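Local structure of autophagy protein 5 (2DYO) at residues E15-V20 against R39-R44; N87-V92 against R274-F279; V20-S25 against I121-G126; K81-W86 against S128-I133; Y47-M52 against K140-K145. The protein is required for the formation of autophagic vesicles and for cytoplasm-to-vacuole transport in yeast, and takes part in mitophagy and nucleophagy. All blocks are in the same frame, centred on the assembly; numbering follows the deposited sequence.

Contact 1: E15-V20 against R39-R44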
# COMPACT_ATOMS: atom_id res chain seq x y z
N GLU A 15 -2.11 -5.89 8.43
CA GLU A 15 -1.05 -5.23 9.18
C GLU A 15 0.27 -6.00 9.11
O GLU A 15 0.28 -7.23 9.12
CB GLU A 15 -1.50 -5.10 10.63
CG GLU A 15 -0.76 -4.10 11.48
CD GLU A 15 -1.48 -3.86 12.80
OE1 GLU A 15 -0.96 -4.29 13.85
OE2 GLU A 15 -2.58 -3.27 12.77
N LEU A 16 1.38 -5.27 9.07
CA LEU A 16 2.70 -5.87 8.97
C LEU A 16 3.68 -5.46 10.06
O LEU A 16 3.53 -4.41 10.68
CB LEU A 16 3.34 -5.49 7.62
CG LEU A 16 2.61 -5.93 6.35
CD1 LEU A 16 3.18 -5.17 5.14
CD2 LEU A 16 2.78 -7.43 6.17
N ASN A 17 4.68 -6.31 10.30
CA ASN A 17 5.73 -6.00 11.26
C ASN A 17 6.71 -5.22 10.40
O ASN A 17 7.11 -5.68 9.33
CB ASN A 17 6.41 -7.28 11.77
CG ASN A 17 5.50 -8.12 12.65
OD1 ASN A 17 4.78 -7.60 13.50
ND2 ASN A 17 5.55 -9.44 12.46
N VAL A 18 7.10 -4.03 10.85
CA VAL A 18 8.04 -3.22 10.09
C VAL A 18 9.22 -2.77 10.93
O VAL A 18 9.05 -2.16 11.99
CB VAL A 18 7.34 -1.97 9.50
CG1 VAL A 18 8.37 -1.08 8.81
CG2 VAL A 18 6.26 -2.40 8.52
N LEU A 19 10.41 -3.08 10.45
CA LEU A 19 11.63 -2.70 11.15
C LEU A 19 12.24 -1.51 10.44
O LEU A 19 12.79 -1.64 9.35
CB LEU A 19 12.62 -3.87 11.17
CG LEU A 19 13.87 -3.65 12.01
CD1 LEU A 19 13.46 -3.35 13.45
CD2 LEU A 19 14.77 -4.89 11.95
N VAL A 20 12.12 -0.34 11.05
CA VAL A 20 12.68 0.87 10.47
C VAL A 20 14.04 1.19 11.06
O VAL A 20 14.21 1.21 12.29
CB VAL A 20 11.74 2.09 10.69
CG1 VAL A 20 12.38 3.34 10.09
CG2 VAL A 20 10.39 1.83 10.04
N ARG A 39 10.52 -0.49 15.96
CA ARG A 39 9.83 -1.74 15.65
C ARG A 39 8.34 -1.49 15.79
O ARG A 39 7.80 -1.45 16.89
CB ARG A 39 10.28 -2.85 16.59
CG ARG A 39 11.76 -3.16 16.46
CD ARG A 39 12.57 -2.35 17.43
NE ARG A 39 12.80 -3.10 18.66
CZ ARG A 39 12.80 -2.56 19.88
NH1 ARG A 39 12.56 -1.26 20.03
NH2 ARG A 39 13.04 -3.31 20.94
N ILE A 40 7.68 -1.31 14.65
CA ILE A 40 6.27 -0.97 14.63
C ILE A 40 5.34 -1.86 13.81
O ILE A 40 5.77 -2.67 12.99
CB ILE A 40 6.11 0.47 14.11
CG1 ILE A 40 6.80 0.60 12.75
CG2 ILE A 40 6.75 1.44 15.10
CD1 ILE A 40 6.66 1.95 12.08
N ARG A 41 4.05 -1.69 14.05
CA ARG A 41 3.02 -2.41 13.32
C ARG A 41 2.44 -1.37 12.38
O ARG A 41 2.05 -0.28 12.81
CB ARG A 41 1.95 -2.95 14.27
CG ARG A 41 2.41 -4.16 15.07
CD ARG A 41 2.55 -5.38 14.16
NE ARG A 41 1.25 -5.97 13.84
CZ ARG A 41 1.09 -7.00 13.01
NH1 ARG A 41 2.14 -7.54 12.41
NH2 ARG A 41 -0.12 -7.48 12.78
N VAL A 42 2.40 -1.71 11.10
CA VAL A 42 1.91 -0.79 10.08
C VAL A 42 0.82 -1.45 9.23
O VAL A 42 1.01 -2.57 8.75
CB VAL A 42 3.06 -0.36 9.15
CG1 VAL A 42 2.53 0.51 8.02
CG2 VAL A 42 4.13 0.37 9.95
N PRO A 43 -0.32 -0.76 9.05
CA PRO A 43 -1.39 -1.33 8.24
C PRO A 43 -0.93 -1.54 6.80
O PRO A 43 -0.03 -0.84 6.32
CB PRO A 43 -2.49 -0.27 8.32
CG PRO A 43 -2.24 0.39 9.65
CD PRO A 43 -0.74 0.51 9.67
N ARG A 44 -1.52 -2.51 6.11
CA ARG A 44 -1.18 -2.72 4.71
C ARG A 44 -1.78 -1.53 3.96
O ARG A 44 -1.22 -1.04 2.98
CB ARG A 44 -1.81 -4.02 4.20
CG ARG A 44 -0.88 -5.24 4.27
CD ARG A 44 -1.63 -6.50 3.86
NE ARG A 44 -0.75 -7.62 3.58
CZ ARG A 44 -0.23 -7.88 2.39
NH1 ARG A 44 0.57 -8.93 2.22
NH2 ARG A 44 -0.49 -7.08 1.36
O HOH W 1 -1.35 -9.18 10.60
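The guanidinium of R41 lies over the backbone of E15 and L16, with E15 C 3.7 Å above its plane and offset toward the rim. Bends at chi2 (-70°) and chi3 (-77°) fold the arginine chain back onto the neighbouring strand. There R41 NE donates to E15 OE1 at 2.8 Å, a salt bridge on the anti lone pair of that oxygen, while R41 NH1 reaches N17 OD1 at 2.9 Å from above the amide plane. A water links R41 NH2 (3.0 Å) to E15 O. Beneath these side chains, strands 15-22 and 37-43 form the first antiparallel pair of the ubiquitin-like UblA sheet: L16 with V42 and V18 with I40 are hydrogen-bonded pairs, and N17 faces R41 in a non-hydrogen-bonded one. On the other face of the sheet V18 CG2 meets V42 CG2 at 3.8 Å, and V42 also touches V90 of helix 90-98. An alanine in place of R41 would probably leave E15 OE1 without its charged mate and free that carboxylate to turn, and take one donor from N17 OD1, though N17 ND2 keeps its bond to T117 O. R41 NH1 also donates to the backbone of a chain of another protein, and R39 and R44 form salt bridges with acidic side chains of that chain. The face carrying E15, N17 and R41 is thus polar, and that of V18 and V42 apolar.

Contact 2: N87-V92 against R274-F279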
# COMPACT_ATOMS: atom_id res chain seq x y z
N ASN A 87 4.82 6.43 -2.07
CA ASN A 87 3.48 6.66 -2.61
C ASN A 87 2.68 5.46 -3.11
O ASN A 87 1.84 5.59 -4.00
CB ASN A 87 3.53 7.75 -3.71
CG ASN A 87 4.53 7.43 -4.81
OD1 ASN A 87 4.15 7.25 -5.97
ND2 ASN A 87 5.80 7.39 -4.46
N TYR A 88 2.94 4.29 -2.54
CA TYR A 88 2.17 3.09 -2.87
C TYR A 88 1.76 2.52 -1.53
O TYR A 88 2.50 2.66 -0.56
CB TYR A 88 3.03 2.05 -3.61
CG TYR A 88 3.34 2.43 -5.03
CD1 TYR A 88 4.44 3.23 -5.33
CD2 TYR A 88 2.49 2.05 -6.07
CE1 TYR A 88 4.70 3.63 -6.64
CE2 TYR A 88 2.74 2.45 -7.38
CZ TYR A 88 3.85 3.24 -7.66
OH TYR A 88 4.09 3.64 -8.95
N PRO A 89 0.59 1.88 -1.45
CA PRO A 89 0.20 1.33 -0.15
C PRO A 89 1.29 0.39 0.34
O PRO A 89 1.93 -0.29 -0.45
CB PRO A 89 -1.09 0.57 -0.46
CG PRO A 89 -1.68 1.35 -1.61
CD PRO A 89 -0.46 1.65 -2.46
N VAL A 90 1.50 0.36 1.65
CA VAL A 90 2.50 -0.51 2.26
C VAL A 90 2.33 -1.97 1.84
O VAL A 90 3.31 -2.67 1.58
CB VAL A 90 2.44 -0.40 3.81
CG1 VAL A 90 3.38 -1.41 4.47
CG2 VAL A 90 2.81 1.01 4.23
N GLY A 91 1.08 -2.43 1.78
CA GLY A 91 0.83 -3.81 1.39
C GLY A 91 1.25 -4.10 -0.04
O GLY A 91 1.68 -5.21 -0.35
N VAL A 92 1.09 -3.11 -0.91
CA VAL A 92 1.47 -3.24 -2.31
C VAL A 92 3.00 -3.29 -2.42
O VAL A 92 3.56 -4.03 -3.24
CB VAL A 92 0.91 -2.06 -3.15
CG1 VAL A 92 1.46 -2.10 -4.58
CG2 VAL A 92 -0.63 -2.16 -3.19
N ARG A 274 -9.67 -3.84 -3.94
CA ARG A 274 -8.95 -2.61 -4.27
C ARG A 274 -8.30 -2.07 -3.00
O ARG A 274 -8.77 -2.34 -1.90
CB ARG A 274 -9.90 -1.54 -4.84
CG ARG A 274 -10.91 -1.01 -3.84
CD ARG A 274 -11.74 0.10 -4.46
NE ARG A 274 -12.81 0.55 -3.56
CZ ARG A 274 -13.71 1.48 -3.87
NH1 ARG A 274 -13.68 2.06 -5.06
NH2 ARG A 274 -14.65 1.81 -2.99
N SER A 275 -7.20 -1.33 -3.17
CA SER A 275 -6.48 -0.77 -2.03
C SER A 275 -7.13 0.53 -1.55
O SER A 275 -8.07 1.03 -2.17
CB SER A 275 -5.02 -0.54 -2.42
OG SER A 275 -4.40 -1.76 -2.79
N PHE A 276 -6.61 1.08 -0.45
CA PHE A 276 -7.17 2.29 0.16
C PHE A 276 -7.04 3.58 -0.64
O PHE A 276 -7.59 4.61 -0.25
CB PHE A 276 -6.59 2.48 1.57
CG PHE A 276 -5.27 3.21 1.60
CD1 PHE A 276 -5.21 4.54 2.00
CD2 PHE A 276 -4.10 2.56 1.22
CE1 PHE A 276 -3.99 5.23 2.03
CE2 PHE A 276 -2.87 3.24 1.24
CZ PHE A 276 -2.81 4.57 1.65
N ASP A 277 -6.31 3.55 -1.76
CA ASP A 277 -6.18 4.74 -2.59
C ASP A 277 -7.13 4.65 -3.78
O ASP A 277 -7.10 5.48 -4.69
CB ASP A 277 -4.74 4.92 -3.09
CG ASP A 277 -4.28 3.79 -3.99
OD1 ASP A 277 -3.18 3.92 -4.56
OD2 ASP A 277 -5.00 2.77 -4.13
N GLY A 278 -7.99 3.62 -3.77
CA GLY A 278 -8.96 3.45 -4.83
C GLY A 278 -8.54 2.59 -6.01
O GLY A 278 -9.37 2.19 -6.82
N PHE A 279 -7.24 2.30 -6.10
CA PHE A 279 -6.74 1.47 -7.19
C PHE A 279 -6.60 0.01 -6.80
O PHE A 279 -6.26 -0.31 -5.65
CB PHE A 279 -5.36 1.96 -7.67
CG PHE A 279 -5.42 3.10 -8.65
CD1 PHE A 279 -5.42 4.42 -8.21
CD2 PHE A 279 -5.47 2.85 -10.02
CE1 PHE A 279 -5.47 5.47 -9.13
CE2 PHE A 279 -5.52 3.89 -10.94
CZ PHE A 279 -5.52 5.21 -10.49
O HOH W 2 -1.18 5.32 -3.56
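D277 OD1 is gripped by a water at 2.6 Å and by the hydroxyl of Y281, and it stands 4.1 Å from P89 CD. The residue belongs to a type I beta turn, S275 to G278, which connects helix 266-273 to strand 280-286 in the UblB region; P89, across the contact, is the N-cap residue of helix 90-98 in UblA. The contact thus joins the two ubiquitin-like parts of the chain. The water also donates to N87 O at 3.1 Å, so it bridges the two segments, between which there is no direct hydrogen bond. The other carboxylate oxygen bonds within its own segment: D277 OD2 accepts from F279 N at 3.0 Å, met from above the carboxylate plane, and this closes an Asx turn. With both oxygens engaged, the carboxylate is probably restrained in rotation. Apolar packing centres on the proline ring, where P89 CB and CG both come to F276 CE2, CG at 3.6 Å. A chi1 of 85° places F276 CG between the backbone N and the carbonyl carbon, and the ring beyond it leads toward P89. F276 is held from other sides as well, its ring edge-to-face with Y47 and its carbonyl oxygen accepting from the indoles of W147 and W151. On the helix side of the proline, V92 CG2 approaches S275 OG at 3.8 Å, and P89 CG rests on S275 CB at 3.9 Å.

Contact 3: V20-S25 against I121-G126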
# COMPACT_ATOMS: atom_id res chain seq x y z
N VAL A 20 12.12 -0.34 11.05
CA VAL A 20 12.68 0.87 10.47
C VAL A 20 14.04 1.19 11.06
O VAL A 20 14.21 1.21 12.29
CB VAL A 20 11.74 2.09 10.69
CG1 VAL A 20 12.38 3.34 10.09
CG2 VAL A 20 10.39 1.83 10.04
N SER A 21 15.01 1.45 10.20
CA SER A 21 16.35 1.80 10.65
C SER A 21 16.69 3.18 10.11
O SER A 21 16.44 3.49 8.94
CB SER A 21 17.37 0.79 10.14
OG SER A 21 17.41 0.78 8.73
N ILE A 22 17.25 4.02 10.97
CA ILE A 22 17.63 5.38 10.60
C ILE A 22 19.12 5.42 10.31
O ILE A 22 19.93 5.20 11.21
CB ILE A 22 17.34 6.37 11.76
CG1 ILE A 22 15.90 6.18 12.26
CG2 ILE A 22 17.59 7.80 11.30
CD1 ILE A 22 14.84 6.36 11.19
N ASP A 23 19.49 5.69 9.05
CA ASP A 23 20.90 5.74 8.70
C ASP A 23 21.65 6.71 9.60
O ASP A 23 21.14 7.76 9.96
CB ASP A 23 21.09 6.16 7.24
CG ASP A 23 20.94 5.01 6.27
OD1 ASP A 23 21.30 5.18 5.09
OD2 ASP A 23 20.45 3.93 6.69
N PRO A 24 22.89 6.36 9.97
CA PRO A 24 23.71 7.21 10.84
C PRO A 24 23.91 8.62 10.29
O PRO A 24 24.22 9.55 11.05
CB PRO A 24 25.02 6.43 10.96
CG PRO A 24 25.08 5.65 9.68
CD PRO A 24 23.65 5.18 9.53
N SER A 25 23.73 8.79 8.99
CA SER A 25 23.88 10.09 8.35
C SER A 25 22.98 11.14 9.01
O SER A 25 23.28 12.33 8.97
CB SER A 25 23.56 9.99 6.86
OG SER A 25 22.24 9.51 6.65
N ILE A 121 12.84 -1.46 6.55
CA ILE A 121 12.91 -0.15 5.90
C ILE A 121 14.01 0.72 6.50
O ILE A 121 14.16 0.79 7.72
CB ILE A 121 11.57 0.59 6.02
CG1 ILE A 121 10.49 -0.16 5.25
CG2 ILE A 121 11.72 2.03 5.53
CD1 ILE A 121 10.73 -0.24 3.76
N HIS A 122 14.76 1.39 5.64
CA HIS A 122 15.85 2.26 6.07
C HIS A 122 15.61 3.68 5.57
O HIS A 122 15.35 3.89 4.38
CB HIS A 122 17.18 1.74 5.51
CG HIS A 122 17.35 0.26 5.65
ND1 HIS A 122 18.18 -0.31 6.60
CD2 HIS A 122 16.78 -0.77 4.99
CE1 HIS A 122 18.11 -1.63 6.51
NE2 HIS A 122 17.26 -1.93 5.54
N LEU A 123 15.69 4.65 6.47
CA LEU A 123 15.50 6.06 6.13
C LEU A 123 16.88 6.58 5.70
O LEU A 123 17.83 6.52 6.48
CB LEU A 123 15.02 6.85 7.35
CG LEU A 123 14.12 8.09 7.19
CD1 LEU A 123 14.47 9.06 8.30
CD2 LEU A 123 14.30 8.75 5.84
N VAL A 124 16.97 7.09 4.48
CA VAL A 124 18.23 7.59 3.95
C VAL A 124 18.15 9.04 3.45
O VAL A 124 17.06 9.57 3.22
CB VAL A 124 18.70 6.70 2.77
CG1 VAL A 124 20.01 7.20 2.21
CG2 VAL A 124 18.85 5.27 3.25
N MET A 125 19.31 9.68 3.29
CA MET A 125 19.37 11.05 2.79
C MET A 125 20.42 11.15 1.69
O MET A 125 21.26 10.26 1.54
CB MET A 125 19.72 12.03 3.91
CG MET A 125 21.12 11.88 4.47
SD MET A 125 21.57 13.31 5.46
CE MET A 125 20.78 12.92 7.00
N GLY A 126 20.38 12.23 0.92
CA GLY A 126 21.33 12.41 -0.16
C GLY A 126 21.07 13.67 -0.96
O GLY A 126 20.09 14.38 -0.73
O HOH W 3 15.80 -1.75 9.04
O HOH W 4 21.80 8.28 4.45
O HOH W 5 19.43 1.92 7.72
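Parallel pairing of strands 15-22 and 118-126 brings V20, S21 and I22 level with I121, H122 and L123, their axes 26° apart. S21 sits astride its partner: S21 N donates to I121 O at 2.7 Å, and S21 O accepts from L123 N at 2.8 Å. D23 N extends the ladder past the strand end with a bond to L123 O. On the inner face I22 CD1 lies alongside L123 CB at 3.9 Å, the two side chains pointing the same way toward I55 of helix 52-59. This is the parallel first-and-last-strand pair of the beta-grasp fold, with strand 37-43 flanking 15-22 and strand 74-79 flanking 118-126. The opposite face is polar and wet. A chi1 of -83° sets D23 CG beside its backbone N, and the carboxylate splits its oxygens between two waters. One donates to D23 OD2 at 2.5 Å and lies in the plane of the H122 ring, 2.8 Å from H122 ND1. The other donates to D23 OD1, accepts from M125 N at 3.1 Å and is also bonded to S25 OG. An alanine at D23 would probably leave both waters without their carboxylate acceptor and loosen the link from S25 to M125. V124 CG2 presses against D23 OD1 at 3.1 Å, while M125 CG comes to S25 OG beyond it.

Contact 4: K81-W86 against S128-I133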
# COMPACT_ATOMS: atom_id res chain seq x y z
N LYS A 81 19.21 -1.51 0.33
CA LYS A 81 19.94 -0.58 -0.54
C LYS A 81 19.20 -0.18 -1.82
O LYS A 81 19.77 0.52 -2.66
CB LYS A 81 21.30 -1.18 -0.89
CG LYS A 81 22.22 -1.39 0.32
CD LYS A 81 22.99 -0.11 0.66
CE LYS A 81 23.75 -0.24 1.98
NZ LYS A 81 22.84 -0.20 3.16
N THR A 82 17.95 -0.60 -1.96
CA THR A 82 17.15 -0.25 -3.14
C THR A 82 16.04 0.73 -2.78
O THR A 82 15.20 0.46 -1.92
CB THR A 82 16.51 -1.50 -3.77
OG1 THR A 82 17.53 -2.32 -4.34
CG2 THR A 82 15.52 -1.10 -4.86
N PRO A 83 16.01 1.89 -3.45
CA PRO A 83 14.98 2.90 -3.19
C PRO A 83 13.57 2.31 -3.28
O PRO A 83 13.26 1.56 -4.21
CB PRO A 83 15.24 3.95 -4.26
CG PRO A 83 16.74 3.89 -4.40
CD PRO A 83 17.00 2.40 -4.42
N ILE A 84 12.73 2.65 -2.31
CA ILE A 84 11.36 2.16 -2.28
C ILE A 84 10.41 3.37 -2.19
O ILE A 84 10.49 4.17 -1.26
CB ILE A 84 11.16 1.19 -1.08
CG1 ILE A 84 9.71 0.70 -1.01
CG2 ILE A 84 11.57 1.85 0.21
CD1 ILE A 84 9.47 -0.30 0.11
N PRO A 85 9.48 3.50 -3.17
CA PRO A 85 8.50 4.60 -3.25
C PRO A 85 7.51 4.63 -2.10
O PRO A 85 6.84 3.64 -1.82
CB PRO A 85 7.78 4.33 -4.58
CG PRO A 85 8.66 3.33 -5.30
CD PRO A 85 9.22 2.49 -4.20
N TRP A 86 7.38 5.78 -1.43
CA TRP A 86 6.43 5.85 -0.33
C TRP A 86 4.99 5.99 -0.83
O TRP A 86 4.05 5.70 -0.09
CB TRP A 86 6.75 7.02 0.62
CG TRP A 86 6.56 8.38 0.02
CD1 TRP A 86 7.53 9.20 -0.48
CD2 TRP A 86 5.31 9.06 -0.21
NE1 TRP A 86 6.97 10.34 -1.01
CE2 TRP A 86 5.61 10.28 -0.86
CE3 TRP A 86 3.97 8.75 0.07
CZ2 TRP A 86 4.62 11.19 -1.24
CZ3 TRP A 86 2.98 9.66 -0.31
CH2 TRP A 86 3.32 10.87 -0.96
N SER A 128 21.66 13.65 -4.67
CA SER A 128 21.16 13.21 -5.96
C SER A 128 19.94 12.31 -5.76
O SER A 128 20.06 11.11 -5.55
CB SER A 128 22.25 12.45 -6.73
OG SER A 128 22.72 11.33 -5.99
N LEU A 129 18.76 12.92 -5.82
CA LEU A 129 17.51 12.19 -5.65
C LEU A 129 17.41 11.09 -6.70
O LEU A 129 17.62 11.33 -7.89
CB LEU A 129 16.33 13.15 -5.77
CG LEU A 129 14.93 12.62 -5.46
CD1 LEU A 129 14.89 12.04 -4.05
CD2 LEU A 129 13.93 13.75 -5.60
N PRO A 130 17.09 9.86 -6.27
CA PRO A 130 16.97 8.71 -7.17
C PRO A 130 15.85 8.84 -8.20
O PRO A 130 14.82 9.48 -7.95
CB PRO A 130 16.72 7.54 -6.21
CG PRO A 130 17.42 7.98 -4.96
CD PRO A 130 17.02 9.42 -4.86
N PRO A 131 16.03 8.22 -9.37
CA PRO A 131 15.06 8.25 -10.48
C PRO A 131 13.65 7.80 -10.12
O PRO A 131 13.44 6.69 -9.63
CB PRO A 131 15.72 7.35 -11.53
CG PRO A 131 16.56 6.41 -10.70
CD PRO A 131 17.17 7.35 -9.70
N THR A 132 12.69 8.68 -10.37
CA THR A 132 11.26 8.47 -10.13
C THR A 132 10.85 8.53 -8.65
O THR A 132 9.66 8.46 -8.33
CB THR A 132 10.76 7.13 -10.72
OG1 THR A 132 11.14 6.04 -9.86
CG2 THR A 132 11.33 6.91 -12.11
N ILE A 133 11.82 8.66 -7.76
CA ILE A 133 11.52 8.72 -6.34
C ILE A 133 11.05 10.11 -5.89
O ILE A 133 11.74 11.11 -6.10
CB ILE A 133 12.74 8.32 -5.48
CG1 ILE A 133 13.04 6.83 -5.67
CG2 ILE A 133 12.49 8.65 -4.02
CD1 ILE A 133 11.91 5.90 -5.22
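I133 makes its approach to P83 and P85 through its longer branch. The CB leaves the backbone across the direction of segment 81-86 and meets nothing of it closely. A chi1 of -68° then sets CG1 beside the backbone N, and I133 CG1 meets P83 CB at 3.9 Å. A second turn, chi2 -62°, carries CD1 further along the segment, where I133 CD1 touches several atoms at once: P83 CB, P85 N at 4.0 Å and P85 CG at 4.1 Å. The methyl thus sits against both prolines and the peptide between I84 and P85. One step back, the rings of P83 and P130 meet obliquely, P83 CG lying 4.1 Å from P130 CB. The type II beta turn from P130 to I133, closed by I133 N donating to P130 O at 3.1 Å, brings these two apolar residues to the same neighbour. W76 of strand 74-79 touches both. The turn, which lies on the way from strand 118-126 to helix 142-159, therefore rests on strand 82-84 at the outer edge of the UblA sheet. With no hydrogen bond across and no N-H at either P83 or P85, the contact between the two segments rests on carbon surfaces, through van der Waals packing alone.

Contact 5: Y47-M52 against K140-K145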
# COMPACT_ATOMS: atom_id res chain seq x y z
N TYR A 47 0.38 4.61 4.14
CA TYR A 47 1.65 4.97 3.51
C TYR A 47 2.74 5.02 4.58
O TYR A 47 2.48 5.41 5.72
CB TYR A 47 1.58 6.35 2.86
CG TYR A 47 0.66 6.48 1.67
CD1 TYR A 47 0.78 5.64 0.56
CD2 TYR A 47 -0.29 7.50 1.62
CE1 TYR A 47 -0.03 5.82 -0.57
CE2 TYR A 47 -1.09 7.69 0.50
CZ TYR A 47 -0.96 6.85 -0.58
OH TYR A 47 -1.74 7.08 -1.69
N LEU A 48 3.96 4.66 4.20
CA LEU A 48 5.08 4.69 5.14
C LEU A 48 5.32 6.10 5.65
O LEU A 48 5.75 6.31 6.78
CB LEU A 48 6.36 4.17 4.46
CG LEU A 48 6.43 2.67 4.13
CD1 LEU A 48 7.67 2.40 3.29
CD2 LEU A 48 6.46 1.86 5.41
N VAL A 49 5.05 7.08 4.80
CA VAL A 49 5.24 8.48 5.13
C VAL A 49 4.37 8.95 6.31
O VAL A 49 4.67 9.97 6.94
CB VAL A 49 5.01 9.34 3.88
CG1 VAL A 49 3.60 9.87 3.83
CG2 VAL A 49 6.08 10.41 3.80
N ASN A 50 3.32 8.20 6.63
CA ASN A 50 2.48 8.56 7.77
C ASN A 50 3.21 8.33 9.09
O ASN A 50 2.68 8.65 10.17
CB ASN A 50 1.18 7.75 7.73
CG ASN A 50 0.25 8.22 6.65
OD1 ASN A 50 -0.72 7.55 6.28
ND2 ASN A 50 0.52 9.41 6.13
N TYR A 51 4.42 7.79 9.02
CA TYR A 51 5.19 7.53 10.22
C TYR A 51 6.38 8.46 10.42
O TYR A 51 7.21 8.23 11.30
CB TYR A 51 5.64 6.06 10.25
CG TYR A 51 4.45 5.13 10.26
CD1 TYR A 51 3.76 4.84 9.08
CD2 TYR A 51 3.91 4.67 11.46
CE1 TYR A 51 2.56 4.13 9.10
CE2 TYR A 51 2.72 3.96 11.49
CZ TYR A 51 2.05 3.70 10.31
OH TYR A 51 0.83 3.06 10.35
N MET A 52 6.46 9.52 9.62
CA MET A 52 7.56 10.48 9.77
C MET A 52 7.50 11.20 11.12
O MET A 52 8.54 11.42 11.75
CB MET A 52 7.54 11.50 8.63
CG MET A 52 7.94 10.91 7.29
SD MET A 52 9.39 9.84 7.42
CE MET A 52 10.65 11.00 7.94
N LYS A 140 3.39 18.77 5.73
CA LYS A 140 2.57 17.77 6.42
C LYS A 140 1.27 17.35 5.72
O LYS A 140 0.47 16.60 6.28
CB LYS A 140 2.24 18.26 7.83
CG LYS A 140 1.04 19.20 7.90
CD LYS A 140 1.00 19.97 9.21
CE LYS A 140 0.94 19.05 10.43
NZ LYS A 140 0.87 19.85 11.68
N THR A 141 1.05 17.83 4.50
CA THR A 141 -0.15 17.46 3.75
C THR A 141 0.26 16.70 2.49
O THR A 141 -0.58 16.41 1.64
CB THR A 141 -0.96 18.69 3.31
OG1 THR A 141 -0.13 19.54 2.50
CG2 THR A 141 -1.47 19.47 4.52
N GLN A 142 1.54 16.39 2.37
CA GLN A 142 2.06 15.67 1.20
C GLN A 142 1.30 14.38 0.86
O GLN A 142 0.90 14.18 -0.29
CB GLN A 142 3.55 15.33 1.40
CG GLN A 142 4.10 14.44 0.29
CD GLN A 142 5.56 14.05 0.50
OE1 GLN A 142 5.96 13.67 1.61
NE2 GLN A 142 6.35 14.13 -0.56
N ALA A 143 1.12 13.52 1.85
CA ALA A 143 0.42 12.25 1.63
C ALA A 143 -1.05 12.48 1.29
O ALA A 143 -1.57 11.94 0.31
CB ALA A 143 0.54 11.36 2.86
N GLU A 144 -1.73 13.28 2.10
CA GLU A 144 -3.14 13.57 1.85
C GLU A 144 -3.38 14.13 0.45
O GLU A 144 -4.30 13.70 -0.25
CB GLU A 144 -3.68 14.54 2.90
CG GLU A 144 -5.08 15.06 2.60
CD GLU A 144 -5.66 15.89 3.73
OE1 GLU A 144 -4.88 16.56 4.44
OE2 GLU A 144 -6.90 15.87 3.90
N LYS A 145 -2.55 15.08 0.04
CA LYS A 145 -2.69 15.68 -1.29
C LYS A 145 -2.55 14.63 -2.38
O LYS A 145 -3.36 14.58 -3.31
CB LYS A 145 -1.66 16.79 -1.51
CG LYS A 145 -1.97 18.09 -0.78
CD LYS A 145 -3.23 18.76 -1.32
CE LYS A 145 -3.50 20.08 -0.62
NZ LYS A 145 -4.76 20.70 -1.13
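A143 CB is the tight point of this contact, with three side chains of segment 47-52 gathered round it. V49 CG1 comes to 3.5 Å from A143 CB, with a V49 chi1 of 96°, a departure from a staggered value that may reflect the close fit. Y47 CD2 approaches the same methyl obliquely at 4.1 Å, and N50 ND2 is 3.8 Å from A143 CB, a polar group laid on an apolar one with no hydrogen bond across the segments. W177 of helix 170-182 touches both N50 and A143. Toward the start of helix 142-159 the fit slackens. Q142 reaches out with CG anti to the backbone N (chi1 173°) and an extended chain, yet Q142 OE1 stays 3.9 Å from V49 CG2. Its amide is spent on the preceding loop, OE1 accepting from A137 N and NE2 donating to P135 O. K145 is exposed to solvent, and K140 packs on the backbone of a chain of another protein; T141 holds the N-cap position without a side-chain capping bond. The small alanine lets the helix come close to the 3-10 turn 48-51 that precedes helix 52-59. This is the junction of the UblA domain with the helical bundle region, whose first helix also carries K152, the lysine joined to ATG12 in an isopeptide bond absent from this structure.

From the N terminus, contact 1 closes the first loop, 15 to 44, pairing two neighbouring strands before contacts 2, 4 and 5 open. Contact 3 starts on the same strand, shares V20 with contact 1, and reaches forward to strand 118-126, so it crosses all the others. Contact 5 opens at 47 and closes at 145; contact 4, from 81 to 133, is nested inside it, and W86 packs against Y47, V49 and A143. Contact 2 opens at 87 and closes only at 279, crossing contacts 3, 4 and 5. Contacts 1, 3 and 4 gather round the UblA sheet, contact 5 joins it to the helical bundle, and contact 2 ties it to UblB, F276 meeting Y47.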